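Local coordinates for transcriptional regulator, TetR family (Vibrio parahaemolyticus, PDB 3HE0), which probably binds regulatory DNA through an N-terminal helix-turn-helix domain and acts as a transcription factor, at residues Val74-Tyr88 against Met130-Glu144. Numbering follows the deposited sequence.
Sequences VQAGVNDDMPLKERY and MFAQVDRLFNQGKEE. Unlike the reference sequence in segment 74-88: Arg-87 (reference Cys).
The side-chain amide of Gln-140 lies at the edge of the Arg-87 guanidinium, with the two planes 43° apart. Asp-80 O, from the same segment as Arg-87, sits over one guanidinium face, displaced toward the rim. Gln-140 OE1 takes two weak hydrogen bonds, from Arg-87 NH1 (2.9 Å) and NH2. Arg-87 NE donates another to Met-82 O. Gln-140 NE2 donates one to Glu-144 OE2, which fixes the turn of the amide. The Phe-131 ring receives Val-74 CG2 at its edge, and Leu-137 CD2 meets the edge of the Tyr-88 ring. In this all-helical TetR-family chain, 130-144 lies within the TetR-like C-terminal domain. The loop after helix 55-74 and the start of helix 84-97 pack on helix 132-143; segments 84-88 and 132-143 run roughly antiparallel, at 150°. The Gln-75 chain is extended beyond CG (chi2 163°), which carries its amide to the start of helix 132-143. OE1 accepts weak bonds from Gln-133 N (2.9 Å) and Val-134 N, while NE2 donates to Met-130 O (3.2 Å) and to Ala-71 O. Gln-133 NE2 meets Asp-80 OD1 from above the carboxylate plane (2.8 Å). Asp-80 OD2 lies well out of the Arg-136 guanidinium plane, 3.4 Å from NE; this salt bridge rests on charge without a directed N-H. Leu-84 packs tightly, CD2 on Leu-137 CD1 and CD1 on Gly-141 CA.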
loop_
_atom_site.group_PDB
_atom_site.type_symbol
_atom_site.label_atom_id
_atom_site.label_comp_id
_atom_site.label_asym_id
_atom_site.label_seq_id
_atom_site.Cartn_x
_atom_site.Cartn_y
_atom_site.Cartn_z
ATOM N N VAL A 74 -12.013 6.155 -9.489
ATOM C CA VAL A 74 -11.114 5.515 -10.427
ATOM C C VAL A 74 -11.688 5.515 -11.843
ATOM O O VAL A 74 -10.971 5.699 -12.811
ATOM C CB VAL A 74 -10.831 4.079 -10.025
ATOM C CG1 VAL A 74 -10.073 3.349 -11.160
ATOM C CG2 VAL A 74 -10.039 4.060 -8.723
ATOM N N GLN A 75 -12.988 5.320 -11.959
ATOM C CA GLN A 75 -13.599 5.174 -13.272
ATOM C C GLN A 75 -14.213 6.452 -13.835
ATOM O O GLN A 75 -14.828 6.414 -14.898
ATOM C CB GLN A 75 -14.577 4.002 -13.221
ATOM C CG GLN A 75 -13.794 2.677 -12.969
ATOM C CD GLN A 75 -14.675 1.521 -12.505
ATOM O OE1 GLN A 75 -14.695 0.442 -13.113
ATOM N NE2 GLN A 75 -15.412 1.747 -11.434
ATOM N N ALA A 76 -13.988 7.589 -13.169
ATOM C CA ALA A 76 -14.636 8.837 -13.549
ATOM C C ALA A 76 -14.114 9.303 -14.901
ATOM O O ALA A 76 -12.911 9.296 -15.145
ATOM C CB ALA A 76 -14.418 9.920 -12.470
ATOM N N GLY A 77 -15.028 9.663 -15.786
ATOM C CA GLY A 77 -14.678 10.125 -17.108
ATOM C C GLY A 77 -14.313 9.043 -18.098
ATOM O O GLY A 77 -13.965 9.343 -19.232
ATOM N N VAL A 78 -14.355 7.779 -17.697
ATOM C CA VAL A 78 -14.046 6.724 -18.653
ATOM C C VAL A 78 -15.290 6.415 -19.463
ATOM O O VAL A 78 -16.363 6.265 -18.901
ATOM C CB VAL A 78 -13.589 5.444 -17.960
ATOM C CG1 VAL A 78 -13.329 4.357 -18.978
ATOM C CG2 VAL A 78 -12.360 5.723 -17.138
ATOM N N ASN A 79 -15.169 6.322 -20.778
ATOM C CA ASN A 79 -16.187 5.585 -21.516
ATOM C C ASN A 79 -15.565 4.566 -22.432
ATOM O O ASN A 79 -14.453 4.758 -22.964
ATOM C CB ASN A 79 -17.196 6.493 -22.234
ATOM C CG ASN A 79 -16.642 7.129 -23.470
ATOM O OD1 ASN A 79 -16.127 6.452 -24.355
ATOM N ND2 ASN A 79 -16.787 8.447 -23.567
ATOM N N ASP A 80 -16.294 3.471 -22.616
ATOM C CA ASP A 80 -15.757 2.313 -23.314
ATOM C C ASP A 80 -15.605 2.564 -24.808
ATOM O O ASP A 80 -15.019 1.735 -25.495
ATOM C CB ASP A 80 -16.600 1.069 -23.017
ATOM C CG ASP A 80 -16.717 0.786 -21.507
ATOM O OD1 ASP A 80 -15.952 1.375 -20.699
ATOM O OD2 ASP A 80 -17.587 -0.023 -21.124
ATOM N N ASP A 81 -16.105 3.706 -25.298
ATOM C CA ASP A 81 -15.798 4.172 -26.656
ATOM C C ASP A 81 -14.357 4.631 -26.861
ATOM O O ASP A 81 -13.828 4.490 -27.961
ATOM C CB ASP A 81 -16.725 5.316 -27.058
ATOM C CG ASP A 81 -18.171 4.884 -27.161
ATOM O OD1 ASP A 81 -18.543 3.866 -26.526
ATOM O OD2 ASP A 81 -18.933 5.566 -27.883
HETATM N N MSE A 82 -13.725 5.188 -25.825
HETATM C CA MSE A 82 -12.326 5.646 -25.922
HETATM C C MSE A 82 -11.426 4.487 -26.376
HETATM O O MSE A 82 -11.765 3.314 -26.172
HETATM C CB MSE A 82 -11.803 6.160 -24.559
HETATM C CG MSE A 82 -12.478 7.425 -23.957
HETATM SE SE MSE A 82 -11.791 7.944 -22.112
HETATM C CE MSE A 82 -12.937 9.524 -21.802
ATOM N N PRO A 83 -10.269 4.803 -26.987
ATOM C CA PRO A 83 -9.256 3.775 -27.201
ATOM C C PRO A 83 -8.697 3.231 -25.877
ATOM O O PRO A 83 -8.808 3.887 -24.838
ATOM C CB PRO A 83 -8.168 4.505 -27.998
ATOM C CG PRO A 83 -8.874 5.615 -28.642
ATOM C CD PRO A 83 -9.919 6.054 -27.670
ATOM N N LEU A 84 -8.120 2.030 -25.934
ATOM C CA LEU A 84 -7.664 1.323 -24.738
ATOM C C LEU A 84 -6.742 2.205 -23.927
ATOM O O LEU A 84 -6.984 2.442 -22.752
ATOM C CB LEU A 84 -6.906 0.036 -25.102
ATOM C CG LEU A 84 -7.680 -1.271 -25.277
ATOM C CD1 LEU A 84 -6.672 -2.363 -25.344
ATOM C CD2 LEU A 84 -8.662 -1.532 -24.167
ATOM N N LYS A 85 -5.697 2.708 -24.583
ATOM C CA LYS A 85 -4.642 3.437 -23.880
ATOM C C LYS A 85 -5.139 4.710 -23.205
ATOM O O LYS A 85 -4.595 5.123 -22.187
ATOM C CB LYS A 85 -3.462 3.743 -24.790
ATOM C CG LYS A 85 -2.195 4.193 -24.046
ATOM C CD LYS A 85 -0.968 4.037 -24.946
ATOM C CE LYS A 85 0.297 4.629 -24.380
ATOM N NZ LYS A 85 1.426 4.240 -25.257
ATOM N N GLU A 86 -6.195 5.297 -23.740
ATOM C CA GLU A 86 -6.733 6.519 -23.196
ATOM C C GLU A 86 -7.580 6.208 -21.999
ATOM O O GLU A 86 -7.577 6.958 -21.020
ATOM C CB GLU A 86 -7.561 7.269 -24.261
ATOM C CG GLU A 86 -8.197 8.560 -23.752
ATOM C CD GLU A 86 -7.204 9.435 -22.934
ATOM O OE1 GLU A 86 -6.009 9.585 -23.325
ATOM O OE2 GLU A 86 -7.628 9.955 -21.871
ATOM N N ARG A 87 -8.352 5.129 -22.080
ATOM C CA ARG A 87 -9.047 4.660 -20.881
ATOM C C ARG A 87 -8.018 4.353 -19.777
ATOM O O ARG A 87 -8.215 4.714 -18.629
ATOM C CB ARG A 87 -9.891 3.421 -21.171
ATOM C CG ARG A 87 -11.102 3.694 -22.031
ATOM C CD ARG A 87 -11.955 2.464 -22.152
ATOM N NE ARG A 87 -11.671 1.770 -23.391
ATOM C CZ ARG A 87 -11.879 0.471 -23.606
ATOM N NH1 ARG A 87 -11.586 -0.041 -24.789
ATOM N NH2 ARG A 87 -12.359 -0.326 -22.664
ATOM N N TYR A 88 -6.929 3.701 -20.146
ATOM C CA TYR A 88 -5.879 3.380 -19.180
ATOM C C TYR A 88 -5.336 4.663 -18.538
ATOM O O TYR A 88 -5.280 4.777 -17.313
ATOM C CB TYR A 88 -4.764 2.567 -19.836
ATOM C CG TYR A 88 -3.626 2.265 -18.890
ATOM C CD1 TYR A 88 -3.689 1.195 -18.021
ATOM C CD2 TYR A 88 -2.506 3.072 -18.838
ATOM C CE1 TYR A 88 -2.639 0.932 -17.123
ATOM C CE2 TYR A 88 -1.445 2.802 -17.953
ATOM C CZ TYR A 88 -1.531 1.739 -17.106
ATOM O OH TYR A 88 -0.506 1.475 -16.232
HETATM N N MSE A 130 -17.456 -3.863 -8.211
HETATM C CA MSE A 130 -17.514 -2.409 -8.411
HETATM C C MSE A 130 -16.558 -1.849 -9.480
HETATM O O MSE A 130 -16.728 -0.723 -9.912
HETATM C CB MSE A 130 -17.240 -1.700 -7.088
HETATM C CG MSE A 130 -18.154 -2.105 -5.957
HETATM SE SE MSE A 130 -17.602 -1.422 -4.207
HETATM C CE MSE A 130 -18.904 -2.358 -3.070
ATOM N N PHE A 131 -15.558 -2.614 -9.905
ATOM C CA PHE A 131 -14.557 -2.125 -10.875
ATOM C C PHE A 131 -14.801 -2.676 -12.282
ATOM O O PHE A 131 -13.878 -3.125 -12.957
ATOM C CB PHE A 131 -13.140 -2.463 -10.373
ATOM C CG PHE A 131 -12.761 -1.705 -9.144
ATOM C CD1 PHE A 131 -12.212 -0.441 -9.237
ATOM C CD2 PHE A 131 -13.023 -2.219 -7.887
ATOM C CE1 PHE A 131 -11.905 0.302 -8.088
ATOM C CE2 PHE A 131 -12.719 -1.479 -6.725
ATOM C CZ PHE A 131 -12.150 -0.220 -6.841
ATOM N N ALA A 132 -16.062 -2.631 -12.722
ATOM C CA ALA A 132 -16.460 -3.273 -13.973
ATOM C C ALA A 132 -15.739 -2.704 -15.196
ATOM O O ALA A 132 -15.375 -3.456 -16.106
ATOM C CB ALA A 132 -18.015 -3.214 -14.158
ATOM N N GLN A 133 -15.513 -1.388 -15.219
ATOM C CA GLN A 133 -14.768 -0.790 -16.328
ATOM C C GLN A 133 -13.271 -1.140 -16.299
ATOM O O GLN A 133 -12.644 -1.178 -17.347
ATOM C CB GLN A 133 -14.996 0.724 -16.421
ATOM C CG GLN A 133 -16.381 1.112 -16.966
ATOM C CD GLN A 133 -16.462 2.591 -17.294
ATOM O OE1 GLN A 133 -16.223 3.443 -16.435
ATOM N NE2 GLN A 133 -16.786 2.907 -18.543
ATOM N N VAL A 134 -12.698 -1.458 -15.140
ATOM C CA VAL A 134 -11.264 -1.867 -15.120
ATOM C C VAL A 134 -11.159 -3.250 -15.769
ATOM O O VAL A 134 -10.276 -3.527 -16.595
ATOM C CB VAL A 134 -10.673 -1.904 -13.690
ATOM C CG1 VAL A 134 -9.217 -2.396 -13.700
ATOM C CG2 VAL A 134 -10.766 -0.529 -13.061
ATOM N N ASP A 135 -12.097 -4.120 -15.419
ATOM C CA ASP A 135 -12.114 -5.449 -16.017
ATOM C C ASP A 135 -12.349 -5.398 -17.498
ATOM O O ASP A 135 -11.755 -6.180 -18.245
ATOM C CB ASP A 135 -13.161 -6.322 -15.362
ATOM C CG ASP A 135 -12.708 -6.832 -14.028
ATOM O OD1 ASP A 135 -11.559 -7.361 -13.898
ATOM O OD2 ASP A 135 -13.515 -6.693 -13.103
ATOM N N ARG A 136 -13.204 -4.482 -17.931
ATOM C CA ARG A 136 -13.538 -4.407 -19.352
ATOM C C ARG A 136 -12.324 -3.955 -20.156
ATOM O O ARG A 136 -12.028 -4.538 -21.215
ATOM C CB ARG A 136 -14.730 -3.493 -19.608
ATOM C CG ARG A 136 -15.455 -3.831 -20.895
ATOM C CD ARG A 136 -16.568 -2.831 -21.140
ATOM N NE ARG A 136 -17.624 -3.312 -22.041
ATOM C CZ ARG A 136 -18.573 -4.206 -21.724
ATOM N NH1 ARG A 136 -19.497 -4.550 -22.633
ATOM N NH2 ARG A 136 -18.607 -4.771 -20.511
ATOM N N LEU A 137 -11.593 -2.967 -19.626
ATOM C CA LEU A 137 -10.298 -2.575 -20.184
ATOM C C LEU A 137 -9.366 -3.791 -20.359
ATOM O O LEU A 137 -8.865 -4.066 -21.454
ATOM C CB LEU A 137 -9.618 -1.518 -19.299
ATOM C CG LEU A 137 -8.167 -1.183 -19.665
ATOM C CD1 LEU A 137 -8.048 -0.399 -20.977
ATOM C CD2 LEU A 137 -7.495 -0.408 -18.588
ATOM N N PHE A 138 -9.112 -4.506 -19.277
ATOM C CA PHE A 138 -8.123 -5.599 -19.327
ATOM C C PHE A 138 -8.648 -6.753 -20.229
ATOM O O PHE A 138 -7.892 -7.321 -21.037
ATOM C CB PHE A 138 -7.805 -6.111 -17.923
ATOM C CG PHE A 138 -6.980 -5.163 -17.072
ATOM C CD1 PHE A 138 -5.863 -4.494 -17.585
ATOM C CD2 PHE A 138 -7.305 -4.953 -15.739
ATOM C CE1 PHE A 138 -5.124 -3.623 -16.790
ATOM C CE2 PHE A 138 -6.534 -4.089 -14.928
ATOM C CZ PHE A 138 -5.459 -3.434 -15.455
ATOM N N ASN A 139 -9.941 -7.069 -20.131
ATOM C CA ASN A 139 -10.522 -8.115 -20.985
ATOM C C ASN A 139 -10.435 -7.742 -22.436
ATOM O O ASN A 139 -10.030 -8.559 -23.264
ATOM C CB ASN A 139 -11.976 -8.429 -20.626
ATOM C CG ASN A 139 -12.105 -9.095 -19.276
ATOM O OD1 ASN A 139 -11.172 -9.747 -18.789
ATOM N ND2 ASN A 139 -13.261 -8.944 -18.667
ATOM N N GLN A 140 -10.768 -6.500 -22.745
ATOM C CA GLN A 140 -10.752 -6.056 -24.116
ATOM C C GLN A 140 -9.339 -6.053 -24.671
ATOM O O GLN A 140 -9.081 -6.547 -25.783
ATOM C CB GLN A 140 -11.372 -4.676 -24.220
ATOM C CG GLN A 140 -11.556 -4.251 -25.629
ATOM C CD GLN A 140 -12.349 -2.978 -25.760
ATOM O OE1 GLN A 140 -13.048 -2.559 -24.825
ATOM N NE2 GLN A 140 -12.239 -2.338 -26.926
ATOM N N GLY A 141 -8.418 -5.535 -23.874
ATOM C CA GLY A 141 -7.021 -5.561 -24.225
ATOM C C GLY A 141 -6.496 -6.941 -24.512
ATOM O O GLY A 141 -5.728 -7.110 -25.452
ATOM N N LYS A 142 -6.875 -7.919 -23.690
ATOM C CA LYS A 142 -6.418 -9.298 -23.891
ATOM C C LYS A 142 -7.076 -9.862 -25.137
ATOM O O LYS A 142 -6.411 -10.501 -25.937
ATOM C CB LYS A 142 -6.693 -10.196 -22.668
ATOM C CG LYS A 142 -5.727 -9.975 -21.493
ATOM C CD LYS A 142 -5.995 -10.931 -20.332
ATOM C CE LYS A 142 -7.160 -10.516 -19.459
ATOM N NZ LYS A 142 -7.351 -11.438 -18.293
ATOM N N GLU A 143 -8.369 -9.598 -25.312
ATOM C CA GLU A 143 -9.086 -10.078 -26.477
ATOM C C GLU A 143 -8.428 -9.542 -27.742
ATOM O O GLU A 143 -8.312 -10.254 -28.743
ATOM C CB GLU A 143 -10.569 -9.681 -26.393
ATOM C CG GLU A 143 -11.312 -10.464 -25.269
ATOM C CD GLU A 143 -12.630 -9.835 -24.767
ATOM O OE1 GLU A 143 -13.152 -8.903 -25.417
ATOM O OE2 GLU A 143 -13.150 -10.298 -23.719
ATOM N N GLU A 144 -7.952 -8.300 -27.676
ATOM C CA GLU A 144 -7.328 -7.647 -28.834
ATOM C C GLU A 144 -5.867 -8.005 -29.036
ATOM O O GLU A 144 -5.235 -7.495 -29.947
ATOM C CB GLU A 144 -7.471 -6.120 -28.724
ATOM C CG GLU A 144 -8.892 -5.645 -29.002
ATOM C CD GLU A 144 -9.137 -4.182 -28.632
ATOM O OE1 GLU A 144 -8.180 -3.446 -28.334
ATOM O OE2 GLU A 144 -10.315 -3.755 -28.654
#